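Local coordinates for protein ribokinase, putative (Burkholderia thailandensis, PDB 3B1R) that probably phosphorylates nucleosides as a kinase of the pfkB (ribokinase) family, with adenosine monophosphate bound here at two separate sites, at residues D20-F25 / V253-G258; T195-N200 / Q223-T228; T257-A262 / L290-Q295. All coordinates share one frame; numbering follows the deposited sequence.

In the fold
Interaction 2 lies in the core of the large mixed sheet, whereas interactions 1 and 3 lie together on the other side of the chain's centre, their centres about 8 Å apart. Those two share Thr257 and Gly258: interaction 1 sets the loop before helix 259-272 against strand 18-24 of the small sheet and is only partly buried, and interaction 3 packs the start of that helix on the end of helix 277-291, fully buried. Interaction 2 is a ladder of backbone hydrogen bonds, while the other two meet through side chains without a clear hydrogen bond across. Interactions 1 and 3 both touch the chain G AMP, and interactions 2 and 3 the chain H AMP.

Interaction 1 of 3, residues D20-F25 / V253-G258; sequences DNIMTF and VIDPTG. With AMP (adenosine monophosphate), chain G.
Asp255 OD1 is gripped twice from its own loop while the methyl of Thr24 presses on it from strand 18-24. Thr257 OG1 donates to Asp255 OD1 at 2.9 Å on the syn side, near the carboxylate plane; Thr257 N donates to it at 3.1 Å from above that plane, closing an Asx turn. Thr24 CG2 lies only 3.0 Å from Asp255 OD1, the side chains about perpendicular. The other carboxylate oxygen, OD2, takes the backbone N of Gly296, fixing the acid's rotation. Two residues earlier on the strand, Ile22 meets Thr257 tip to tip, Ile22 CG2 lying 3.7 Å from Thr257 OG1. With CG1 anti to the carbonyl carbon (chi1 -58°), CG2 points at the loop, and the extended chi2 (155°) carries Ile22 CD1 to within 4.0 Å of Thr257 CG2. No hydrogen bond joins residues 20-25 to 253-258. Two residues before Ile22, Asp20 spends both carboxylate oxygens on the ribose of the chain G AMP: O2' donates to Asp20 OD1 at 2.7 Å and O3' to Asp20 OD2 at 2.5 Å. A small sheet against the loop before helix 259-272, with an aspartate gripping the sugar diol, is characteristic of the nucleoside site of ribokinase-family kinases.

Interaction 2 of 3, residues T195-N200 / Q223-T228; sequences TYIAVN and QALIIT. With AMP (adenosine monophosphate), chain H.
Ile197 and Ile226 reach across to each other's strands in a ladder of parallel backbone bonds. Ile197 N donates to Ala224 O at 3.0 Å, and Ile197 O accepts from Ile226 N at 2.8 Å. Val199 repeats the pattern: its N meets Ile226 O at 2.9 Å, and Val199 O takes Thr228 N at 2.8 Å. Ile226 O and Val199 O also receive CA-H...O contacts from Ala198 and Ile227. Before the ladder, Gln223 N bonds to Thr195 O at 2.8 Å, yet the buried Ala224 N finds no partner. Strands 196-200 and 224-228, 18° from exact parallel, are joined through helices 201-211 and 215-219, a beta-alpha-beta connection within the Rossmann-like sheet of the ribokinase fold. On one face Leu225 lies alongside Ile197, Leu225 CD1 pressed to 3.5 Å from Ile197 CG2; Ile197 holds CG1 anti to its N (chi1 163°), which leaves CG2 as the branch nearest Leu225. On the other face Ala224 CB meets the edge of the Tyr196 ring, and Ile226 packs on helix 259-272. At the C-terminal ends of the strands, Thr228 OG1 donates to O3P of the chain H AMP at 2.6 Å, and beside it Asn200 CB rests on that hydroxyl. Asn200 OD1 caps helix 201-211 at Glu203 N, while its ND2 donates to Asn42 OD1 of the second subunit. At the far end a water joins Thr195 OG1 to Gln223 NE2, the latter bond being weak.

Interaction 3 of 3, residues T257-A262 / L290-Q295; sequences TGCGDA and LKIAHQ. With AMP (adenosine monophosphate), chain G; AMP (adenosine monophosphate), chain H.
Lys291 starts its path against Ala262, their CB atoms 4.2 Å apart, at the end of helix 277-291, and then doubles back over the loop that leads into helix 259-272. CG leaves anti to the backbone N (chi1 -166°), and bends at every later torsion curl the chain over the loop. Lys291 CD rests on the loop backbone, 3.5 Å from Gly258 C. Lys291 CE passes 3.2 Å from Thr257 O and also touches Cys259 SG, at 3.7 Å. At the tip, Lys291 NZ donates to His294 O at 2.8 Å, nearly straight on to that carbonyl, and also bonds Asp255 O and Gly296 O. Its charge is probably balanced largely by these main-chain carbonyls, and the bonds tie the loop before one helix to the turn after the other. The type I turn from Lys291 to His294 brings the His294 carbonyl within range. Cys259 SG has a second neighbour in Ile292 CB, at 3.7 Å, and Ile292 extends onward until Ile292 CD1 lies 3.5 Å from N7 of the chain H AMP, lining its adenine pocket. On the phosphate side, Gly258 N donates to O2P of the chain G AMP at 3.0 Å (N-H...O 152°), and Gly258 O accepts from Ala262 N as the helix begins. Gly258 has a positive phi, and its backbone lies close under the lysine chain. Gly258-Cys259-Gly260-Asp261 fits the GXGD signature of ribokinase-family kinases, in which the N-terminal end of this helix faces the phosphates and probably helps stabilise their negative charge, forming the anion hole.

Interaction 1 of 3, residues D20-F25 / V253-G258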
loop_
_atom_site.group_PDB
_atom_site.type_symbol
_atom_site.label_atom_id
_atom_site.label_comp_id
_atom_site.label_asym_id
_atom_site.label_seq_id
_atom_site.Cartn_x
_atom_site.Cartn_y
_atom_site.Cartn_z
ATOM N N ASP A 20 -2.440 3.722 13.757
ATOM C CA ASP A 20 -1.766 3.209 12.585
ATOM C C ASP A 20 -1.906 1.699 12.438
ATOM O O ASP A 20 -1.807 0.930 13.408
ATOM C CB ASP A 20 -0.284 3.572 12.600
ATOM C CG ASP A 20 -0.034 5.083 12.588
ATOM O OD1 ASP A 20 -0.984 5.875 12.350
ATOM O OD2 ASP A 20 1.135 5.469 12.810
ATOM N N ASN A 21 -2.125 1.305 11.193
ATOM C CA ASN A 21 -2.186 -0.072 10.778
ATOM C C ASN A 21 -1.141 -0.168 9.653
ATOM O O ASN A 21 -1.355 0.317 8.548
ATOM C CB ASN A 21 -3.615 -0.392 10.307
ATOM C CG ASN A 21 -4.694 0.071 11.322
ATOM O OD1 ASN A 21 -5.006 -0.636 12.284
ATOM N ND2 ASN A 21 -5.256 1.263 11.103
ATOM N N ILE A 22 -0.008 -0.786 9.952
ATOM C CA ILE A 22 1.191 -0.685 9.109
ATOM C C ILE A 22 1.579 -1.998 8.434
ATOM O O ILE A 22 1.699 -3.027 9.083
ATOM C CB ILE A 22 2.395 -0.116 9.925
ATOM C CG1 ILE A 22 2.039 1.264 10.502
ATOM C CG2 ILE A 22 3.658 -0.059 9.066
ATOM C CD1 ILE A 22 2.831 1.658 11.781
ATOM N N MET A 23 1.786 -1.937 7.120
ATOM C CA MET A 23 2.184 -3.088 6.337
ATOM C C MET A 23 3.519 -2.806 5.647
ATOM O O MET A 23 3.567 -2.151 4.600
ATOM C CB MET A 23 1.100 -3.437 5.308
ATOM C CG MET A 23 -0.297 -3.702 5.906
ATOM S SD MET A 23 -1.231 -2.211 6.362
ATOM C CE MET A 23 -2.311 -1.989 4.956
ATOM N N THR A 24 4.592 -3.332 6.237
ATOM C CA THR A 24 5.966 -3.108 5.779
ATOM C C THR A 24 6.499 -4.245 4.909
ATOM O O THR A 24 6.780 -5.339 5.412
ATOM C CB THR A 24 6.916 -2.956 6.989
ATOM O OG1 THR A 24 6.950 -4.186 7.729
ATOM C CG2 THR A 24 6.421 -1.910 7.894
ATOM N N PHE A 25 6.628 -3.991 3.606
ATOM C CA PHE A 25 7.336 -4.898 2.702
ATOM C C PHE A 25 8.789 -4.972 3.148
ATOM O O PHE A 25 9.442 -3.931 3.318
ATOM C CB PHE A 25 7.249 -4.400 1.247
ATOM C CG PHE A 25 7.974 -5.275 0.244
ATOM C CD1 PHE A 25 7.660 -6.625 0.113
ATOM C CD2 PHE A 25 8.956 -4.736 -0.583
ATOM C CE1 PHE A 25 8.323 -7.429 -0.817
ATOM C CE2 PHE A 25 9.620 -5.527 -1.518
ATOM C CZ PHE A 25 9.305 -6.879 -1.637
ATOM N N VAL A 253 17.219 -3.254 10.043
ATOM C CA VAL A 253 16.152 -2.448 9.471
ATOM C C VAL A 253 14.863 -3.278 9.417
ATOM O O VAL A 253 14.766 -4.245 8.646
ATOM C CB VAL A 253 16.544 -1.907 8.071
ATOM C CG1 VAL A 253 15.457 -1.006 7.501
ATOM C CG2 VAL A 253 17.883 -1.158 8.134
ATOM N N ILE A 254 13.898 -2.893 10.257
ATOM C CA ILE A 254 12.593 -3.558 10.387
ATOM C C ILE A 254 11.432 -2.720 9.844
ATOM O O ILE A 254 10.598 -3.231 9.097
ATOM C CB ILE A 254 12.285 -3.916 11.873
ATOM C CG1 ILE A 254 13.318 -4.911 12.420
ATOM C CG2 ILE A 254 10.844 -4.431 12.051
ATOM C CD1 ILE A 254 13.217 -6.312 11.864
ATOM N N ASP A 255 11.372 -1.441 10.231
ATOM C CA ASP A 255 10.265 -0.573 9.843
ATOM C C ASP A 255 10.678 0.886 9.979
ATOM O O ASP A 255 10.980 1.325 11.090
ATOM C CB ASP A 255 9.037 -0.853 10.724
ATOM C CG ASP A 255 7.827 -0.007 10.343
ATOM O OD1 ASP A 255 7.753 0.462 9.197
ATOM O OD2 ASP A 255 6.936 0.179 11.193
ATOM N N PRO A 256 10.706 1.638 8.854
ATOM C CA PRO A 256 11.062 3.044 8.975
ATOM C C PRO A 256 9.891 3.961 9.336
ATOM O O PRO A 256 10.129 5.124 9.653
ATOM C CB PRO A 256 11.644 3.396 7.592
ATOM C CG PRO A 256 11.495 2.189 6.747
ATOM C CD PRO A 256 10.557 1.248 7.446
ATOM N N THR A 257 8.655 3.449 9.330
ATOM C CA THR A 257 7.496 4.254 9.740
ATOM C C THR A 257 7.676 4.866 11.124
ATOM O O THR A 257 7.715 4.153 12.125
ATOM C CB THR A 257 6.173 3.448 9.722
ATOM O OG1 THR A 257 6.079 2.717 8.494
ATOM C CG2 THR A 257 4.992 4.385 9.846
ATOM N N GLY A 258 7.747 6.195 11.172
ATOM C CA GLY A 258 8.017 6.905 12.411
ATOM C C GLY A 258 9.423 7.477 12.503
ATOM O O GLY A 258 9.712 8.237 13.424
HETATM P P AMP G . 6.495 9.772 9.825
HETATM O O1P AMP G . 6.937 10.970 9.003
HETATM O O2P AMP G . 6.921 8.430 9.277
HETATM O O3P AMP G . 6.819 9.913 11.295
HETATM O "O5'" AMP G . 4.890 9.812 9.777
HETATM C "C5'" AMP G . 4.075 8.676 10.055
HETATM C "C4'" AMP G . 2.814 9.194 10.729
HETATM O "O4'" AMP G . 2.074 9.966 9.790
HETATM C "C3'" AMP G . 1.890 8.055 11.142
HETATM O "O3'" AMP G . 2.033 7.809 12.563
HETATM C "C2'" AMP G . 0.500 8.486 10.653
HETATM O "O2'" AMP G . -0.472 8.427 11.698
HETATM C "C1'" AMP G . 0.721 9.932 10.193
HETATM N N9 AMP G . 0.009 10.394 9.003
HETATM C C8 AMP G . -0.054 9.749 7.825
HETATM N N7 AMP G . -0.743 10.464 6.923
HETATM C C5 AMP G . -1.121 11.598 7.537
HETATM C C6 AMP G . -1.895 12.773 7.138
HETATM N N6 AMP G . -2.380 12.840 5.878
HETATM N N1 AMP G . -2.069 13.746 8.060
HETATM C C2 AMP G . -1.578 13.660 9.314
HETATM N N3 AMP G . -0.868 12.595 9.750
HETATM C C4 AMP G . -0.619 11.557 8.910
#

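Interaction 2 of 3, residues T195-N200 / Q223-T228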
loop_
_atom_site.group_PDB
_atom_site.type_symbol
_atom_site.label_atom_id
_atom_site.label_comp_id
_atom_site.label_asym_id
_atom_site.label_seq_id
_atom_site.Cartn_x
_atom_site.Cartn_y
_atom_site.Cartn_z
ATOM N N THR A 195 10.236 29.099 12.001
ATOM C CA THR A 195 11.627 29.305 12.389
ATOM C C THR A 195 12.535 28.268 11.730
ATOM O O THR A 195 13.618 28.601 11.226
ATOM C CB THR A 195 11.781 29.296 13.918
ATOM O OG1 THR A 195 11.118 30.441 14.442
ATOM C CG2 THR A 195 13.228 29.343 14.334
ATOM N N TYR A 196 12.083 27.014 11.746
ATOM C CA TYR A 196 12.785 25.899 11.108
ATOM C C TYR A 196 11.857 25.129 10.180
ATOM O O TYR A 196 10.661 25.017 10.443
ATOM C CB TYR A 196 13.342 24.928 12.158
ATOM C CG TYR A 196 14.008 25.590 13.353
ATOM C CD1 TYR A 196 13.342 25.704 14.578
ATOM C CD2 TYR A 196 15.303 26.101 13.259
ATOM C CE1 TYR A 196 13.961 26.317 15.685
ATOM C CE2 TYR A 196 15.921 26.716 14.350
ATOM C CZ TYR A 196 15.251 26.815 15.554
ATOM O OH TYR A 196 15.882 27.420 16.622
ATOM N N ILE A 197 12.408 24.608 9.085
ATOM C CA ILE A 197 11.674 23.671 8.238
ATOM C C ILE A 197 12.415 22.332 8.281
ATOM O O ILE A 197 13.637 22.293 8.119
ATOM C CB ILE A 197 11.465 24.214 6.791
ATOM C CG1 ILE A 197 11.093 23.101 5.805
ATOM C CG2 ILE A 197 12.691 24.941 6.292
ATOM C CD1 ILE A 197 9.596 22.837 5.703
ATOM N N ALA A 198 11.673 21.255 8.551
ATOM C CA ALA A 198 12.236 19.900 8.623
ATOM C C ALA A 198 11.407 18.943 7.766
ATOM O O ALA A 198 10.270 18.624 8.112
ATOM C CB ALA A 198 12.298 19.417 10.072
ATOM N N VAL A 199 11.960 18.515 6.634
ATOM C CA VAL A 199 11.252 17.594 5.727
ATOM C C VAL A 199 12.156 16.447 5.278
ATOM O O VAL A 199 13.361 16.489 5.497
ATOM C CB VAL A 199 10.686 18.320 4.477
ATOM C CG1 VAL A 199 9.424 19.136 4.811
ATOM C CG2 VAL A 199 11.749 19.192 3.827
ATOM N N ASN A 200 11.582 15.408 4.669
ATOM C CA ASN A 200 12.402 14.398 4.008
ATOM C C ASN A 200 12.628 14.878 2.577
ATOM O O ASN A 200 12.006 15.863 2.171
ATOM C CB ASN A 200 11.801 12.965 4.112
ATOM C CG ASN A 200 10.537 12.760 3.275
ATOM O OD1 ASN A 200 10.364 13.350 2.204
ATOM N ND2 ASN A 200 9.654 11.875 3.757
ATOM N N GLN A 223 15.536 29.970 9.743
ATOM C CA GLN A 223 16.816 29.844 10.418
ATOM C C GLN A 223 17.580 28.574 10.012
ATOM O O GLN A 223 18.801 28.616 9.811
ATOM C CB GLN A 223 16.649 30.054 11.922
ATOM C CG GLN A 223 16.299 31.539 12.207
ATOM C CD GLN A 223 15.802 31.838 13.613
ATOM O OE1 GLN A 223 16.332 31.326 14.602
ATOM N NE2 GLN A 223 14.783 32.709 13.707
ATOM N N ALA A 224 16.849 27.466 9.844
ATOM C CA ALA A 224 17.422 26.222 9.327
ATOM C C ALA A 224 16.452 25.424 8.445
ATOM O O ALA A 224 15.266 25.284 8.769
ATOM C CB ALA A 224 17.946 25.344 10.473
ATOM N N LEU A 225 16.982 24.925 7.330
ATOM C CA LEU A 225 16.288 23.966 6.479
ATOM C C LEU A 225 16.957 22.604 6.629
ATOM O O LEU A 225 18.146 22.420 6.334
ATOM C CB LEU A 225 16.271 24.407 5.005
ATOM C CG LEU A 225 15.876 23.387 3.917
ATOM C CD1 LEU A 225 14.423 22.938 4.063
ATOM C CD2 LEU A 225 16.085 23.988 2.523
ATOM N N ILE A 226 16.164 21.656 7.100
ATOM C CA ILE A 226 16.639 20.332 7.423
ATOM C C ILE A 226 15.949 19.344 6.498
ATOM O O ILE A 226 14.710 19.301 6.433
ATOM C CB ILE A 226 16.356 20.006 8.903
ATOM C CG1 ILE A 226 17.020 21.057 9.804
ATOM C CG2 ILE A 226 16.853 18.600 9.263
ATOM C CD1 ILE A 226 16.075 21.643 10.815
ATOM N N ILE A 227 16.756 18.572 5.771
ATOM C CA ILE A 227 16.237 17.584 4.816
ATOM C C ILE A 227 16.799 16.195 5.156
ATOM O O ILE A 227 18.007 15.995 5.115
ATOM C CB ILE A 227 16.544 17.983 3.337
ATOM C CG1 ILE A 227 16.066 19.416 3.044
ATOM C CG2 ILE A 227 15.886 17.008 2.354
ATOM C CD1 ILE A 227 16.381 19.903 1.641
ATOM N N THR A 228 15.919 15.256 5.521
ATOM C CA THR A 228 16.343 13.902 5.869
ATOM C C THR A 228 16.278 13.030 4.622
ATOM O O THR A 228 15.391 13.197 3.791
ATOM C CB THR A 228 15.485 13.264 7.004
ATOM O OG1 THR A 228 14.173 12.985 6.517
ATOM C CG2 THR A 228 15.382 14.178 8.211
HETATM P P AMP H . 13.536 9.487 6.779
HETATM O O1P AMP H . 12.260 10.094 7.312
HETATM O O2P AMP H . 13.297 8.154 6.123
HETATM O O3P AMP H . 14.373 10.459 5.981
HETATM O "O5'" AMP H . 14.385 9.124 8.085
HETATM C "C5'" AMP H . 14.593 10.114 9.068
HETATM C "C4'" AMP H . 15.938 9.889 9.724
HETATM O "O4'" AMP H . 15.889 8.648 10.438
HETATM C "C3'" AMP H . 17.129 9.799 8.770
HETATM O "O3'" AMP H . 17.705 11.065 8.392
HETATM C "C2'" AMP H . 18.068 8.975 9.627
HETATM O "O2'" AMP H . 18.694 9.751 10.665
HETATM C "C1'" AMP H . 17.144 7.982 10.299
HETATM N N9 AMP H . 17.058 6.850 9.350
HETATM C C8 AMP H . 16.119 6.623 8.406
HETATM N N7 AMP H . 16.403 5.487 7.705
HETATM C C5 AMP H . 17.560 4.988 8.199
HETATM C C6 AMP H . 18.429 3.819 7.931
HETATM N N6 AMP H . 18.112 2.936 6.957
HETATM N N1 AMP H . 19.550 3.671 8.675
HETATM C C2 AMP H . 19.887 4.540 9.648
HETATM N N3 AMP H . 19.138 5.619 9.948
HETATM C C4 AMP H . 17.985 5.885 9.278
HETATM O O HOH W 1 12.643 32.524 15.415
#

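Interaction 3 of 3, residues T257-A262 / L290-Q295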
loop_
_atom_site.group_PDB
_atom_site.type_symbol
_atom_site.label_atom_id
_atom_site.label_comp_id
_atom_site.label_asym_id
_atom_site.label_seq_id
_atom_site.Cartn_x
_atom_site.Cartn_y
_atom_site.Cartn_z
ATOM N N THR A 257 8.655 3.449 9.330
ATOM C CA THR A 257 7.496 4.254 9.740
ATOM C C THR A 257 7.676 4.866 11.124
ATOM O O THR A 257 7.715 4.153 12.125
ATOM C CB THR A 257 6.173 3.448 9.722
ATOM O OG1 THR A 257 6.079 2.717 8.494
ATOM C CG2 THR A 257 4.992 4.385 9.846
ATOM N N GLY A 258 7.747 6.195 11.172
ATOM C CA GLY A 258 8.017 6.905 12.411
ATOM C C GLY A 258 9.423 7.477 12.503
ATOM O O GLY A 258 9.712 8.237 13.424
ATOM N N CYS A 259 10.298 7.137 11.551
ATOM C CA CYS A 259 11.696 7.611 11.611
ATOM C C CYS A 259 11.790 9.132 11.514
ATOM O O CYS A 259 12.593 9.749 12.209
ATOM C CB CYS A 259 12.581 6.950 10.552
ATOM S SG CYS A 259 13.099 5.274 10.987
ATOM N N GLY A 260 10.961 9.725 10.656
ATOM C CA GLY A 260 10.901 11.182 10.554
ATOM C C GLY A 260 10.603 11.788 11.911
ATOM O O GLY A 260 11.246 12.742 12.338
ATOM N N ASP A 261 9.650 11.187 12.608
ATOM C CA ASP A 261 9.127 11.753 13.836
ATOM C C ASP A 261 10.043 11.603 15.050
ATOM O O ASP A 261 10.138 12.523 15.868
ATOM C CB ASP A 261 7.721 11.227 14.092
ATOM C CG ASP A 261 6.689 11.912 13.222
ATOM O OD1 ASP A 261 6.898 13.101 12.899
ATOM O OD2 ASP A 261 5.684 11.268 12.837
ATOM N N ALA A 262 10.705 10.455 15.156
ATOM C CA ALA A 262 11.791 10.229 16.121
ATOM C C ALA A 262 12.930 11.242 15.939
ATOM O O ALA A 262 13.423 11.819 16.911
ATOM C CB ALA A 262 12.336 8.799 15.951
ATOM N N LEU A 290 17.562 4.106 16.032
ATOM C CA LEU A 290 16.971 3.258 17.072
ATOM C C LEU A 290 15.538 2.854 16.770
ATOM O O LEU A 290 15.130 1.736 17.104
ATOM C CB LEU A 290 17.019 3.933 18.448
ATOM C CG LEU A 290 18.401 4.216 19.058
ATOM C CD1 LEU A 290 18.227 4.948 20.381
ATOM C CD2 LEU A 290 19.226 2.937 19.257
ATOM N N LYS A 291 14.757 3.760 16.176
ATOM C CA LYS A 291 13.365 3.422 15.853
ATOM C C LYS A 291 13.275 2.345 14.766
ATOM O O LYS A 291 12.467 1.418 14.878
ATOM C CB LYS A 291 12.546 4.655 15.443
ATOM C CG LYS A 291 11.020 4.403 15.430
ATOM C CD LYS A 291 10.380 4.542 14.058
ATOM C CE LYS A 291 10.663 3.405 13.101
ATOM N NZ LYS A 291 9.908 2.138 13.421
ATOM N N ILE A 292 14.099 2.486 13.726
ATOM C CA ILE A 292 14.031 1.635 12.529
ATOM C C ILE A 292 14.244 0.151 12.846
ATOM O O ILE A 292 13.993 -0.713 12.008
ATOM C CB ILE A 292 15.035 2.104 11.438
ATOM C CG1 ILE A 292 14.573 1.670 10.047
ATOM C CG2 ILE A 292 16.460 1.603 11.724
ATOM C CD1 ILE A 292 15.248 2.439 8.915
ATOM N N ALA A 293 14.718 -0.132 14.056
ATOM C CA ALA A 293 14.977 -1.500 14.483
ATOM C C ALA A 293 13.729 -2.143 15.101
ATOM O O ALA A 293 13.770 -3.294 15.530
ATOM C CB ALA A 293 16.153 -1.533 15.471
ATOM N N HIS A 294 12.628 -1.393 15.154
ATOM C CA HIS A 294 11.380 -1.880 15.754
ATOM C C HIS A 294 10.153 -1.548 14.901
ATOM O O HIS A 294 10.133 -0.536 14.193
ATOM C CB HIS A 294 11.238 -1.375 17.198
ATOM C CG HIS A 294 12.458 -1.627 18.032
ATOM N ND1 HIS A 294 12.625 -2.776 18.777
ATOM C CD2 HIS A 294 13.596 -0.909 18.184
ATOM C CE1 HIS A 294 13.800 -2.735 19.383
ATOM N NE2 HIS A 294 14.412 -1.617 19.033
ATOM N N GLN A 295 9.151 -2.427 14.970
ATOM C CA GLN A 295 7.929 -2.359 14.156
ATOM C C GLN A 295 6.922 -1.323 14.673
ATOM O O GLN A 295 6.407 -1.439 15.785
ATOM C CB GLN A 295 7.295 -3.773 14.050
ATOM C CG GLN A 295 5.944 -3.873 13.313
ATOM C CD GLN A 295 5.997 -3.393 11.861
ATOM O OE1 GLN A 295 6.971 -3.645 11.142
ATOM N NE2 GLN A 295 4.937 -2.707 11.424
HETATM P P AMP G . 6.495 9.772 9.825
HETATM O O1P AMP G . 6.937 10.970 9.003
HETATM O O2P AMP G . 6.921 8.430 9.277
HETATM O O3P AMP G . 6.819 9.913 11.295
HETATM O "O5'" AMP G . 4.890 9.812 9.777
HETATM C "C5'" AMP G . 4.075 8.676 10.055
HETATM C "C4'" AMP G . 2.814 9.194 10.729
HETATM O "O4'" AMP G . 2.074 9.966 9.790
HETATM C "C3'" AMP G . 1.890 8.055 11.142
HETATM O "O3'" AMP G . 2.033 7.809 12.563
HETATM C "C2'" AMP G . 0.500 8.486 10.653
HETATM O "O2'" AMP G . -0.472 8.427 11.698
HETATM C "C1'" AMP G . 0.721 9.932 10.193
HETATM N N9 AMP G . 0.009 10.394 9.003
HETATM C C8 AMP G . -0.054 9.749 7.825
HETATM N N7 AMP G . -0.743 10.464 6.923
HETATM C C5 AMP G . -1.121 11.598 7.537
HETATM C C6 AMP G . -1.895 12.773 7.138
HETATM N N6 AMP G . -2.380 12.840 5.878
HETATM N N1 AMP G . -2.069 13.746 8.060
HETATM C C2 AMP G . -1.578 13.660 9.314
HETATM N N3 AMP G . -0.868 12.595 9.750
HETATM C C4 AMP G . -0.619 11.557 8.910
HETATM P P AMP H . 13.536 9.487 6.779
HETATM O O1P AMP H . 12.260 10.094 7.312
HETATM O O2P AMP H . 13.297 8.154 6.123
HETATM O O3P AMP H . 14.373 10.459 5.981
HETATM O "O5'" AMP H . 14.385 9.124 8.085
HETATM C "C5'" AMP H . 14.593 10.114 9.068
HETATM C "C4'" AMP H . 15.938 9.889 9.724
HETATM O "O4'" AMP H . 15.889 8.648 10.438
HETATM C "C3'" AMP H . 17.129 9.799 8.770
HETATM O "O3'" AMP H . 17.705 11.065 8.392
HETATM C "C2'" AMP H . 18.068 8.975 9.627
HETATM O "O2'" AMP H . 18.694 9.751 10.665
HETATM C "C1'" AMP H . 17.144 7.982 10.299
HETATM N N9 AMP H . 17.058 6.850 9.350
HETATM C C8 AMP H . 16.119 6.623 8.406
HETATM N N7 AMP H . 16.403 5.487 7.705
HETATM C C5 AMP H . 17.560 4.988 8.199
HETATM C C6 AMP H . 18.429 3.819 7.931
HETATM N N6 AMP H . 18.112 2.936 6.957
HETATM N N1 AMP H . 19.550 3.671 8.675
HETATM C C2 AMP H . 19.887 4.540 9.648
HETATM N N3 AMP H . 19.138 5.619 9.948
HETATM C C4 AMP H . 17.985 5.885 9.278
#